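Local coordinates for hypothetical protein (Parabacteroides merdae, PDB 4OO3) that probably works as an NAD(P)-dependent oxidoreductase, pairing a nucleotide-binding Rossmann fold with a C-terminal domain built on a large mixed beta sheet, at residues Ala122-Phe128 with Tyr427-Thr431; Pro233-Ile237 with Asp417-Asn422; Asp242-Ala248 with Asp289-Lys295; Thr253-Pro257 with Asn279-Lys283. Residue numbers count along the deposited sequence, not the author numbering.

One helix and one pair of strands carry the four contacts. Helix 419-439, close to the end of the chain, serves contact 1, where it meets the start of helix 125-140 of the Rossmann fold, and contact 2, where its N-terminal part meets the loop 233-237; their centres lie 18 Å apart. Contacts 3 and 4 pair opposite ends of strands 243-255 and 282-294 at the edge of the mixed sheet, their centres 31 Å apart. Contact 3 touches contact 2 through Gln235 with Lys295. Along the chain, contact 1 encloses contact 2, which encloses 3, which encloses 4. The last helix meets the sheet at contact 3 through Thr429 and the Rossmann fold at contact 1.

Contact 1: Ala122-Phe128 with Tyr427-Thr431; sequences AINSQSF and YYTTT
Helix 125-140 of the Rossmann fold begins against helix 419-439 of the C-terminal domain. Ala122 and Asn124 are extended (phi/psi -148/141 and -168/174), with Ile123 at -118/4 between them; Asn124, the N-cap (chi1 p), accepts from Ser127 N through OD1 at 2.8 Å. Tyr427-Thr431 is wholly helical. CA atoms come closest at Asn124-Thr431, 4.6 Å, where a small beta-branched residue suits the tight approach: Thr431 CG2 fills the hollow under the Ala122-Asn124 backbone, 3.3 Å from Asn124 O. Thr431 OG1 is turned back (chi1 p) to Tyr427 O, 2.7 Å. A larger bump, Phe128 (chi1 t), sends its ring along the other helix, CD1 3.8 Å from Tyr427 CB, CZ 3.7 Å from Tyr428 CB, one face covered by Tyr428 CA. One water bonds Ala122 O (2.8 Å) and Thr430 OG1 (2.6 Å), another Ser125 OG (2.8 Å) and Thr431 OG1 (2.7 Å). Direct contact between the segments is thus chiefly van der Waals, while Ser125 OG also bonds Asp435, and Tyr427 OH bonds Asp147 and Met121 N.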
loop_
_atom_site.group_PDB
_atom_site.type_symbol
_atom_site.label_atom_id
_atom_site.label_comp_id
_atom_site.label_asym_id
_atom_site.label_seq_id
_atom_site.Cartn_x
_atom_site.Cartn_y
_atom_site.Cartn_z
ATOM N N ALA A 122 0.965 -1.625 11.436
ATOM C CA ALA A 122 1.293 -2.669 12.414
ATOM C C ALA A 122 1.929 -3.854 11.694
ATOM O O ALA A 122 1.493 -4.199 10.593
ATOM C CB ALA A 122 0.052 -3.113 13.174
ATOM N N ILE A 123 2.946 -4.460 12.324
ATOM C CA ILE A 123 3.716 -5.574 11.740
ATOM C C ILE A 123 3.630 -6.893 12.528
ATOM O O ILE A 123 4.307 -7.865 12.187
ATOM C CB ILE A 123 5.211 -5.209 11.571
ATOM C CG1 ILE A 123 5.888 -4.981 12.927
ATOM C CG2 ILE A 123 5.365 -3.991 10.685
ATOM C CD1 ILE A 123 7.383 -4.740 12.826
ATOM N N ASN A 124 2.817 -6.907 13.579
ATOM C CA ASN A 124 2.550 -8.104 14.369
ATOM C C ASN A 124 1.364 -7.879 15.314
ATOM O O ASN A 124 0.836 -6.764 15.413
ATOM C CB ASN A 124 3.794 -8.563 15.150
ATOM C CG ASN A 124 4.390 -7.471 16.016
ATOM O OD1 ASN A 124 3.684 -6.704 16.666
ATOM N ND2 ASN A 124 5.707 -7.411 16.044
ATOM N N SER A 125 0.949 -8.941 16.000
ATOM C CA SER A 125 -0.230 -8.888 16.863
ATOM C C SER A 125 -0.085 -7.921 18.021
ATOM O O SER A 125 -1.047 -7.267 18.395
ATOM C CB SER A 125 -0.582 -10.281 17.376
ATOM O OG SER A 125 -1.051 -11.057 16.290
ATOM N N GLN A 126 1.115 -7.833 18.581
ATOM C CA GLN A 126 1.391 -6.878 19.647
ATOM C C GLN A 126 1.159 -5.459 19.137
ATOM O O GLN A 126 0.432 -4.687 19.760
ATOM C CB GLN A 126 2.823 -7.043 20.163
ATOM C CG GLN A 126 3.241 -6.029 21.216
ATOM C CD GLN A 126 4.689 -6.195 21.644
ATOM O OE1 GLN A 126 5.002 -7.010 22.513
ATOM N NE2 GLN A 126 5.583 -5.409 21.040
ATOM N N SER A 127 1.761 -5.123 17.998
ATOM C CA SER A 127 1.595 -3.793 17.417
ATOM C C SER A 127 0.164 -3.549 16.924
ATOM O O SER A 127 -0.303 -2.410 16.953
ATOM C CB SER A 127 2.622 -3.525 16.303
ATOM O OG SER A 127 2.770 -4.625 15.420
ATOM N N PHE A 128 -0.535 -4.603 16.495
ATOM C CA PHE A 128 -1.951 -4.482 16.125
ATOM C C PHE A 128 -2.816 -4.031 17.303
ATOM O O PHE A 128 -3.700 -3.188 17.146
ATOM C CB PHE A 128 -2.509 -5.799 15.580
ATOM C CG PHE A 128 -3.994 -5.754 15.313
ATOM C CD1 PHE A 128 -4.496 -5.026 14.239
ATOM C CD2 PHE A 128 -4.889 -6.403 16.150
ATOM C CE1 PHE A 128 -5.856 -4.971 13.988
ATOM C CE2 PHE A 128 -6.256 -6.349 15.902
ATOM C CZ PHE A 128 -6.738 -5.631 14.821
ATOM N N TYR A 427 -5.418 -4.978 8.910
ATOM C CA TYR A 427 -4.266 -5.261 9.763
ATOM C C TYR A 427 -4.487 -6.476 10.662
ATOM O O TYR A 427 -3.529 -7.187 10.987
ATOM C CB TYR A 427 -3.867 -4.027 10.589
ATOM C CG TYR A 427 -3.208 -2.969 9.751
ATOM C CD1 TYR A 427 -1.975 -3.206 9.164
ATOM C CD2 TYR A 427 -3.819 -1.737 9.526
ATOM C CE1 TYR A 427 -1.370 -2.254 8.369
ATOM C CE2 TYR A 427 -3.221 -0.777 8.739
ATOM C CZ TYR A 427 -1.995 -1.046 8.162
ATOM O OH TYR A 427 -1.376 -0.104 7.384
ATOM N N TYR A 428 -5.734 -6.729 11.056
ATOM C CA TYR A 428 -6.052 -7.976 11.751
ATOM C C TYR A 428 -5.696 -9.161 10.860
ATOM O O TYR A 428 -5.072 -10.124 11.312
ATOM C CB TYR A 428 -7.533 -8.054 12.134
ATOM C CG TYR A 428 -7.912 -9.399 12.723
ATOM C CD1 TYR A 428 -7.632 -9.702 14.049
ATOM C CD2 TYR A 428 -8.524 -10.372 11.948
ATOM C CE1 TYR A 428 -7.966 -10.931 14.595
ATOM C CE2 TYR A 428 -8.863 -11.609 12.482
ATOM C CZ TYR A 428 -8.579 -11.883 13.805
ATOM O OH TYR A 428 -8.909 -13.112 14.333
ATOM N N THR A 429 -6.090 -9.081 9.589
ATOM C CA THR A 429 -5.802 -10.144 8.628
ATOM C C THR A 429 -4.294 -10.398 8.506
ATOM O O THR A 429 -3.846 -11.540 8.639
ATOM C CB THR A 429 -6.417 -9.841 7.239
ATOM O OG1 THR A 429 -7.806 -9.494 7.387
ATOM C CG2 THR A 429 -6.310 -11.048 6.324
ATOM N N THR A 430 -3.506 -9.345 8.294
ATOM C CA THR A 430 -2.069 -9.528 8.061
ATOM C C THR A 430 -1.305 -10.012 9.289
ATOM O O THR A 430 -0.501 -10.942 9.185
ATOM C CB THR A 430 -1.389 -8.257 7.546
ATOM O OG1 THR A 430 -1.608 -7.181 8.462
ATOM C CG2 THR A 430 -1.931 -7.881 6.163
ATOM N N THR A 431 -1.538 -9.388 10.441
ATOM C CA THR A 431 -0.811 -9.767 11.660
ATOM C C THR A 431 -1.200 -11.163 12.175
ATOM O O THR A 431 -0.355 -11.891 12.691
ATOM C CB THR A 431 -0.982 -8.721 12.772
ATOM O OG1 THR A 431 -2.374 -8.527 13.048
ATOM C CG2 THR A 431 -0.352 -7.400 12.355
HETATM O O HOH W 1 0.351 -5.506 8.360
HETATM O O HOH W 2 -3.293 -9.896 15.173
#

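Contact 2: Pro233-Ile237 with Asp417-Asn422; sequences PDQII and DWEVPN
Asn422 carries the polar link between the loop Pro233-Ile237 and the N-terminal part of helix 419-439. Gln235-Ile237 are extended (phi -75 to -95, psi 120 to 134), which sets Gln235 O and Ile237 N toward the Asn422 amide (chi1 m): ND2 donates to Gln235 O (3.0 Å) and OD1 accepts from Ile237 N (2.7 Å), a two-point match suited to a planar group holding both donor and acceptor. CA atoms are closest at Ile236-Trp418, 4.7 Å, and Ile237-Asn422, 5.5 Å. A water donates to both Ile237 O (2.6 Å) and Pro421 O (2.8 Å). This is a loop-to-helix junction within the C-terminal domain, joining the segment after helix 220-231 to the chain's last helix. Asp234 takes positive phi (61/11) and lays its CA over the Trp418 five-membered ring, a CH-pi contact 4.1 Å from the centroid. Its OD1 is paired with Arg161, while Gln235 OE1 accepts from Lys295. Ile236 packs CG2 on Pro421 CG (3.8 Å) and CG1 on Trp418 CB (4.1 Å).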
loop_
_atom_site.group_PDB
_atom_site.type_symbol
_atom_site.label_atom_id
_atom_site.label_comp_id
_atom_site.label_asym_id
_atom_site.label_seq_id
_atom_site.Cartn_x
_atom_site.Cartn_y
_atom_site.Cartn_z
ATOM N N PRO A 233 -17.310 -3.206 -1.886
ATOM C CA PRO A 233 -17.208 -1.745 -1.906
ATOM C C PRO A 233 -18.015 -1.070 -0.796
ATOM O O PRO A 233 -19.200 -1.331 -0.649
ATOM C CB PRO A 233 -17.763 -1.356 -3.284
ATOM C CG PRO A 233 -17.765 -2.607 -4.094
ATOM C CD PRO A 233 -17.911 -3.735 -3.123
ATOM N N ASP A 234 -17.348 -0.236 -0.007
ATOM C CA ASP A 234 -18.001 0.579 1.021
ATOM C C ASP A 234 -18.735 -0.217 2.115
ATOM O O ASP A 234 -19.471 0.367 2.899
ATOM C CB ASP A 234 -18.960 1.587 0.370
ATOM C CG ASP A 234 -18.252 2.542 -0.574
ATOM O OD1 ASP A 234 -17.007 2.601 -0.551
ATOM O OD2 ASP A 234 -18.943 3.249 -1.335
ATOM N N GLN A 235 -18.531 -1.530 2.170
ATOM C CA GLN A 235 -19.082 -2.350 3.250
ATOM C C GLN A 235 -18.135 -2.319 4.444
ATOM O O GLN A 235 -16.922 -2.484 4.287
ATOM C CB GLN A 235 -19.276 -3.796 2.794
ATOM C CG GLN A 235 -20.231 -3.955 1.621
ATOM C CD GLN A 235 -20.308 -5.386 1.140
ATOM O OE1 GLN A 235 -20.333 -6.318 1.939
ATOM N NE2 GLN A 235 -20.337 -5.571 -0.174
ATOM N N ILE A 236 -18.702 -2.109 5.633
ATOM C CA ILE A 236 -17.944 -2.098 6.877
ATOM C C ILE A 236 -17.598 -3.530 7.243
ATOM O O ILE A 236 -18.490 -4.350 7.405
ATOM C CB ILE A 236 -18.757 -1.454 8.020
ATOM C CG1 ILE A 236 -19.044 0.016 7.684
ATOM C CG2 ILE A 236 -18.021 -1.579 9.349
ATOM C CD1 ILE A 236 -19.817 0.771 8.738
ATOM N N ILE A 237 -16.309 -3.839 7.353
ATOM C CA ILE A 237 -15.869 -5.184 7.729
ATOM C C ILE A 237 -15.622 -5.213 9.236
ATOM O O ILE A 237 -14.812 -4.432 9.747
ATOM C CB ILE A 237 -14.572 -5.600 6.997
ATOM C CG1 ILE A 237 -14.673 -5.374 5.474
ATOM C CG2 ILE A 237 -14.217 -7.052 7.305
ATOM C CD1 ILE A 237 -15.726 -6.202 4.766
ATOM N N ASP A 417 -17.438 6.248 7.044
ATOM C CA ASP A 417 -17.779 5.133 7.937
ATOM C C ASP A 417 -16.834 3.945 7.909
ATOM O O ASP A 417 -16.365 3.486 8.949
ATOM C CB ASP A 417 -19.176 4.599 7.577
ATOM C CG ASP A 417 -20.297 5.453 8.130
ATOM O OD1 ASP A 417 -20.025 6.546 8.685
ATOM O OD2 ASP A 417 -21.463 5.016 8.008
ATOM N N TRP A 418 -16.592 3.437 6.709
ATOM C CA TRP A 418 -15.936 2.140 6.540
ATOM C C TRP A 418 -14.417 2.157 6.757
ATOM O O TRP A 418 -13.824 1.104 6.980
ATOM C CB TRP A 418 -16.270 1.561 5.154
ATOM C CG TRP A 418 -16.017 2.515 4.014
ATOM C CD1 TRP A 418 -16.916 3.387 3.463
ATOM C CD2 TRP A 418 -14.786 2.711 3.307
ATOM N NE1 TRP A 418 -16.322 4.103 2.457
ATOM C CE2 TRP A 418 -15.018 3.704 2.333
ATOM C CE3 TRP A 418 -13.513 2.134 3.394
ATOM C CZ2 TRP A 418 -14.024 4.140 1.451
ATOM C CZ3 TRP A 418 -12.523 2.565 2.517
ATOM C CH2 TRP A 418 -12.788 3.561 1.557
ATOM N N GLU A 419 -13.794 3.334 6.719
ATOM C CA GLU A 419 -12.325 3.423 6.661
ATOM C C GLU A 419 -11.591 2.865 7.890
ATOM O O GLU A 419 -10.705 2.027 7.744
ATOM C CB GLU A 419 -11.869 4.858 6.365
ATOM C CG GLU A 419 -11.938 5.226 4.883
ATOM C CD GLU A 419 -10.689 4.842 4.100
ATOM O OE1 GLU A 419 -9.957 3.914 4.512
ATOM O OE2 GLU A 419 -10.417 5.483 3.062
ATOM N N VAL A 420 -11.944 3.325 9.087
ATOM C CA VAL A 420 -11.261 2.873 10.294
ATOM C C VAL A 420 -11.516 1.390 10.551
ATOM O O VAL A 420 -10.560 0.615 10.674
ATOM C CB VAL A 420 -11.633 3.719 11.528
ATOM C CG1 VAL A 420 -11.112 3.074 12.812
ATOM C CG2 VAL A 420 -11.083 5.129 11.375
ATOM N N PRO A 421 -12.792 0.972 10.604
ATOM C CA PRO A 421 -12.998 -0.465 10.822
ATOM C C PRO A 421 -12.302 -1.349 9.770
ATOM O O PRO A 421 -11.784 -2.400 10.118
ATOM C CB PRO A 421 -14.527 -0.630 10.790
ATOM C CG PRO A 421 -15.072 0.644 10.245
ATOM C CD PRO A 421 -14.063 1.713 10.515
ATOM N N ASN A 422 -12.268 -0.911 8.514
ATOM C CA ASN A 422 -11.625 -1.692 7.448
ATOM C C ASN A 422 -10.099 -1.664 7.460
ATOM O O ASN A 422 -9.470 -2.645 7.042
ATOM C CB ASN A 422 -12.164 -1.286 6.075
ATOM C CG ASN A 422 -13.643 -1.615 5.916
ATOM O OD1 ASN A 422 -14.280 -2.141 6.833
ATOM N ND2 ASN A 422 -14.192 -1.315 4.750
HETATM O O HOH W 3 -12.992 -4.408 11.633
#

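Contact 3: Asp242-Ala248 with Asp289-Lys295; sequences DIELIDA and DIVYKIK
Strands 243-248 and 289-294 run antiparallel, their axes 4.4 Å apart at closest and 154° between directions. Asp289 opens the second segment, its O 3.4 Å from Ala248 CA in a CA-H...O contact. Ile290 forms a non-hydrogen-bonded pair with Ala248, whose small side chain leaves room; Ile290 CG2 also lies 4.2 Å from Leu245 CD2. At Val291 the register shifts in a classic beta bulge: its O accepts from Ile246 N (2.9 Å) and Asp247 N (3.0 Å), while its N donates to Asp247 O (2.8 Å). Ile246, phi/psi -108/-50, provides the kink and packs CB on Val291 CG1, 3.9 Å. Tyr292 faces Leu245, CA-CA 4.2 Å, and its ring (chi1 p) leads away from strand 243-248 to Val224 and Val227 of helix 220-231. Lys293 pairs with Glu244 through N to O (2.7 Å) and O from N (3.0 Å). Ile294 offers CB to Ile243 CD1, 3.8 Å, and Lys295, in a left-handed conformation (49/48), closes the ladder by donating N to Asp242 O, 2.8 Å. Strand 243-255 is outermost in the mixed sheet and strand 297-306 flanks 282-294. The apolar face of Ile243, Leu245, Ile290, Tyr292 and Ile294 packs on helices 220-231 and 419-439.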
loop_
_atom_site.group_PDB
_atom_site.type_symbol
_atom_site.label_atom_id
_atom_site.label_comp_id
_atom_site.label_asym_id
_atom_site.label_seq_id
_atom_site.Cartn_x
_atom_site.Cartn_y
_atom_site.Cartn_z
ATOM N N ASP A 242 -16.118 -11.220 10.637
ATOM C CA ASP A 242 -16.121 -11.440 9.195
ATOM C C ASP A 242 -14.863 -12.108 8.653
ATOM O O ASP A 242 -14.839 -12.521 7.492
ATOM C CB ASP A 242 -16.312 -10.100 8.478
ATOM C CG ASP A 242 -17.668 -9.464 8.762
ATOM O OD1 ASP A 242 -18.637 -10.201 9.024
ATOM O OD2 ASP A 242 -17.763 -8.216 8.714
ATOM N N ILE A 243 -13.822 -12.205 9.476
ATOM C CA ILE A 243 -12.531 -12.703 9.019
ATOM C C ILE A 243 -12.165 -13.990 9.736
ATOM O O ILE A 243 -12.117 -14.036 10.961
ATOM C CB ILE A 243 -11.395 -11.678 9.248
ATOM C CG1 ILE A 243 -11.699 -10.349 8.548
ATOM C CG2 ILE A 243 -10.063 -12.234 8.763
ATOM C CD1 ILE A 243 -11.715 -10.424 7.032
ATOM N N GLU A 244 -11.891 -15.020 8.947
ATOM C CA GLU A 244 -11.396 -16.291 9.442
ATOM C C GLU A 244 -10.151 -16.637 8.643
ATOM O O GLU A 244 -10.217 -16.779 7.421
ATOM C CB GLU A 244 -12.454 -17.385 9.248
ATOM C CG GLU A 244 -12.084 -18.737 9.854
ATOM C CD GLU A 244 -12.987 -19.879 9.395
ATOM O OE1 GLU A 244 -14.032 -19.634 8.756
ATOM O OE2 GLU A 244 -12.641 -21.042 9.676
ATOM N N LEU A 245 -9.015 -16.781 9.316
ATOM C CA LEU A 245 -7.806 -17.199 8.613
ATOM C C LEU A 245 -7.826 -18.695 8.410
ATOM O O LEU A 245 -8.186 -19.447 9.312
ATOM C CB LEU A 245 -6.531 -16.778 9.345
ATOM C CG LEU A 245 -6.156 -15.323 9.077
ATOM C CD1 LEU A 245 -6.808 -14.401 10.095
ATOM C CD2 LEU A 245 -4.651 -15.159 9.079
ATOM N N ILE A 246 -7.429 -19.108 7.214
ATOM C CA ILE A 246 -7.451 -20.497 6.817
ATOM C C ILE A 246 -6.026 -21.041 6.744
ATOM O O ILE A 246 -5.737 -22.085 7.317
ATOM C CB ILE A 246 -8.151 -20.646 5.455
ATOM C CG1 ILE A 246 -9.579 -20.087 5.526
ATOM C CG2 ILE A 246 -8.148 -22.096 4.993
ATOM C CD1 ILE A 246 -10.475 -20.752 6.550
ATOM N N ASP A 247 -5.135 -20.340 6.050
ATOM C CA ASP A 247 -3.763 -20.810 5.901
ATOM C C ASP A 247 -2.806 -19.651 5.679
ATOM O O ASP A 247 -3.201 -18.596 5.171
ATOM C CB ASP A 247 -3.667 -21.791 4.732
ATOM C CG ASP A 247 -2.363 -22.570 4.718
ATOM O OD1 ASP A 247 -1.753 -22.767 5.790
ATOM O OD2 ASP A 247 -1.947 -22.998 3.623
ATOM N N ALA A 248 -1.548 -19.851 6.065
ATOM C CA ALA A 248 -0.535 -18.831 5.886
ATOM C C ALA A 248 0.855 -19.438 5.842
ATOM O O ALA A 248 1.147 -20.385 6.572
ATOM C CB ALA A 248 -0.630 -17.797 7.002
ATOM N N ASP A 289 2.259 -15.695 1.983
ATOM C CA ASP A 289 0.916 -15.690 1.434
ATOM C C ASP A 289 -0.126 -15.968 2.506
ATOM O O ASP A 289 0.196 -16.447 3.589
ATOM C CB ASP A 289 0.778 -16.649 0.242
ATOM C CG ASP A 289 1.084 -18.096 0.585
ATOM O OD1 ASP A 289 1.052 -18.481 1.770
ATOM O OD2 ASP A 289 1.339 -18.866 -0.361
ATOM N N ILE A 290 -1.373 -15.625 2.203
ATOM C CA ILE A 290 -2.472 -15.771 3.151
ATOM C C ILE A 290 -3.692 -16.289 2.415
ATOM O O ILE A 290 -4.042 -15.766 1.352
ATOM C CB ILE A 290 -2.866 -14.427 3.812
ATOM C CG1 ILE A 290 -1.623 -13.586 4.134
ATOM C CG2 ILE A 290 -3.726 -14.680 5.054
ATOM C CD1 ILE A 290 -1.921 -12.224 4.735
ATOM N N VAL A 291 -4.315 -17.326 2.973
ATOM C CA VAL A 291 -5.659 -17.717 2.585
ATOM C C VAL A 291 -6.569 -17.420 3.767
ATOM O O VAL A 291 -6.285 -17.815 4.895
ATOM C CB VAL A 291 -5.762 -19.201 2.189
ATOM C CG1 VAL A 291 -7.199 -19.564 1.834
ATOM C CG2 VAL A 291 -4.867 -19.483 1.003
ATOM N N TYR A 292 -7.650 -16.699 3.501
ATOM C CA TYR A 292 -8.594 -16.331 4.535
ATOM C C TYR A 292 -9.992 -16.189 3.961
ATOM O O TYR A 292 -10.166 -15.980 2.756
ATOM C CB TYR A 292 -8.172 -15.022 5.202
ATOM C CG TYR A 292 -8.118 -13.819 4.274
ATOM C CD1 TYR A 292 -7.023 -13.604 3.446
ATOM C CD2 TYR A 292 -9.151 -12.883 4.244
ATOM C CE1 TYR A 292 -6.965 -12.502 2.604
ATOM C CE2 TYR A 292 -9.100 -11.777 3.407
ATOM C CZ TYR A 292 -8.004 -11.590 2.589
ATOM O OH TYR A 292 -7.938 -10.495 1.749
ATOM N N LYS A 293 -10.982 -16.300 4.834
ATOM C CA LYS A 293 -12.360 -16.037 4.457
ATOM C C LYS A 293 -12.749 -14.652 4.942
ATOM O O LYS A 293 -12.479 -14.288 6.090
ATOM C CB LYS A 293 -13.293 -17.102 5.026
ATOM C CG LYS A 293 -13.207 -18.407 4.261
ATOM C CD LYS A 293 -14.101 -19.489 4.833
ATOM C CE LYS A 293 -14.224 -20.638 3.843
ATOM N NZ LYS A 293 -14.672 -21.898 4.488
ATOM N N ILE A 294 -13.350 -13.877 4.043
ATOM C CA ILE A 294 -13.887 -12.568 4.366
ATOM C C ILE A 294 -15.371 -12.588 4.006
ATOM O O ILE A 294 -15.732 -12.667 2.830
ATOM C CB ILE A 294 -13.125 -11.421 3.653
ATOM C CG1 ILE A 294 -13.939 -10.124 3.719
ATOM C CG2 ILE A 294 -12.820 -11.764 2.204
ATOM C CD1 ILE A 294 -13.134 -8.877 3.442
ATOM N N LYS A 295 -16.219 -12.541 5.036
ATOM C CA LYS A 295 -17.667 -12.670 4.887
ATOM C C LYS A 295 -18.036 -13.870 4.024
ATOM O O LYS A 295 -18.842 -13.757 3.100
ATOM C CB LYS A 295 -18.278 -11.387 4.311
ATOM C CG LYS A 295 -17.824 -10.139 5.043
ATOM C CD LYS A 295 -18.940 -9.141 5.277
ATOM C CE LYS A 295 -19.311 -8.392 4.015
ATOM N NZ LYS A 295 -20.770 -8.105 3.992
HETATM O O HOH W 4 -19.828 -6.499 6.561
#

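Contact 4: Thr253-Pro257 with Asn279-Lys283; sequences TSISP and NDTLK
The backbone of Thr253-Ile255 is extended and meets Leu282-Lys283 in antiparallel fashion, the touching parts running 157° apart end to end. Ile255 and Leu282 are a hydrogen-bonded pair, CA-CA 4.9 Å: Ile255 N donates to Leu282 O (2.7 Å) and Leu282 N to Ile255 O (2.9 Å). Ser254 and Lys283 follow as a non-hydrogen-bonded pair, CA-CA 4.7 Å, with Ser254 CA 3.3 Å from Leu282 O. Ser256 N-caps helix 257-264 through OG to Glu259 N, and Asp280 adopts positive phi (62/12) ahead of strand 282-294. The contact closes the far end of the mixed sheet's edge ladder, where strand 243-255 gives way to helix 257-264 and a loop. Ile255 and Leu282, both buried, share one face, CB to CB 4.1 Å. On the other, short Ser254 lets the Lys283 chain lie alongside, Ser254 OG 3.4 Å from Lys283 CD, and Ser254 CB 3.8 Å from Thr281 CG2. Pro257, without an amide hydrogen to spend in the helix's first turn, rests its CD 3.3 Å from Asp280 O, which accepts from Tyr269 OH.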
loop_
_atom_site.group_PDB
_atom_site.type_symbol
_atom_site.label_atom_id
_atom_site.label_comp_id
_atom_site.label_asym_id
_atom_site.label_seq_id
_atom_site.Cartn_x
_atom_site.Cartn_y
_atom_site.Cartn_z
ATOM N N THR A 253 14.126 -15.104 1.040
ATOM C CA THR A 253 14.888 -14.828 -0.162
ATOM C C THR A 253 16.344 -14.721 0.279
ATOM O O THR A 253 16.659 -13.986 1.215
ATOM C CB THR A 253 14.423 -13.525 -0.840
ATOM O OG1 THR A 253 13.050 -13.653 -1.231
ATOM C CG2 THR A 253 15.267 -13.211 -2.069
ATOM N N SER A 254 17.222 -15.476 -0.374
ATOM C CA SER A 254 18.646 -15.452 -0.049
ATOM C C SER A 254 19.293 -14.240 -0.679
ATOM O O SER A 254 19.002 -13.913 -1.825
ATOM C CB SER A 254 19.345 -16.711 -0.553
ATOM O OG SER A 254 18.932 -17.835 0.198
ATOM N N ILE A 255 20.159 -13.571 0.075
ATOM C CA ILE A 255 20.932 -12.457 -0.456
ATOM C C ILE A 255 22.417 -12.730 -0.237
ATOM O O ILE A 255 22.843 -13.006 0.889
ATOM C CB ILE A 255 20.568 -11.113 0.212
ATOM C CG1 ILE A 255 19.051 -10.944 0.358
ATOM C CG2 ILE A 255 21.156 -9.956 -0.582
ATOM C CD1 ILE A 255 18.325 -10.704 -0.947
ATOM N N SER A 256 23.199 -12.652 -1.311
ATOM C CA SER A 256 24.649 -12.795 -1.219
ATOM C C SER A 256 25.259 -11.499 -0.673
ATOM O O SER A 256 24.616 -10.449 -0.705
ATOM C CB SER A 256 25.238 -13.127 -2.591
ATOM O OG SER A 256 25.318 -11.968 -3.404
ATOM N N PRO A 257 26.506 -11.563 -0.179
ATOM C CA PRO A 257 27.186 -10.355 0.311
ATOM C C PRO A 257 27.275 -9.240 -0.735
ATOM O O PRO A 257 27.222 -8.056 -0.394
ATOM C CB PRO A 257 28.598 -10.856 0.655
ATOM C CG PRO A 257 28.459 -12.322 0.846
ATOM C CD PRO A 257 27.356 -12.762 -0.062
ATOM N N ASN A 279 25.732 -19.061 5.903
ATOM C CA ASN A 279 27.100 -19.176 5.393
ATOM C C ASN A 279 27.391 -17.980 4.505
ATOM O O ASN A 279 27.420 -18.090 3.277
ATOM C CB ASN A 279 27.308 -20.492 4.626
ATOM C CG ASN A 279 27.736 -21.631 5.527
ATOM O OD1 ASN A 279 27.130 -22.701 5.521
ATOM N ND2 ASN A 279 28.788 -21.407 6.308
ATOM N N ASP A 280 27.573 -16.827 5.144
ATOM C CA ASP A 280 27.764 -15.565 4.437
ATOM C C ASP A 280 26.527 -15.198 3.585
ATOM O O ASP A 280 26.580 -14.276 2.770
ATOM C CB ASP A 280 29.032 -15.648 3.564
ATOM C CG ASP A 280 29.851 -14.360 3.564
ATOM O OD1 ASP A 280 29.660 -13.499 4.456
ATOM O OD2 ASP A 280 30.709 -14.223 2.667
ATOM N N THR A 281 25.414 -15.906 3.804
ATOM C CA THR A 281 24.188 -15.738 3.024
ATOM C C THR A 281 23.072 -15.184 3.907
ATOM O O THR A 281 22.684 -15.816 4.889
ATOM C CB THR A 281 23.722 -17.087 2.446
ATOM O OG1 THR A 281 24.793 -17.684 1.709
ATOM C CG2 THR A 281 22.507 -16.907 1.531
ATOM N N LEU A 282 22.556 -14.010 3.556
ATOM C CA LEU A 282 21.474 -13.390 4.323
ATOM C C LEU A 282 20.130 -13.962 3.874
ATOM O O LEU A 282 19.838 -13.988 2.680
ATOM C CB LEU A 282 21.502 -11.871 4.143
ATOM C CG LEU A 282 20.344 -11.062 4.728
ATOM C CD1 LEU A 282 20.311 -11.197 6.237
ATOM C CD2 LEU A 282 20.473 -9.606 4.324
ATOM N N LYS A 283 19.331 -14.420 4.838
ATOM C CA LYS A 283 18.017 -15.015 4.584
ATOM C C LYS A 283 16.932 -14.119 5.164
ATOM O O LYS A 283 16.804 -14.006 6.385
ATOM C CB LYS A 283 17.915 -16.389 5.242
ATOM C CG LYS A 283 18.986 -17.367 4.818
ATOM C CD LYS A 283 18.618 -18.092 3.538
ATOM C CE LYS A 283 19.609 -19.206 3.247
ATOM N NZ LYS A 283 18.921 -20.402 2.696
#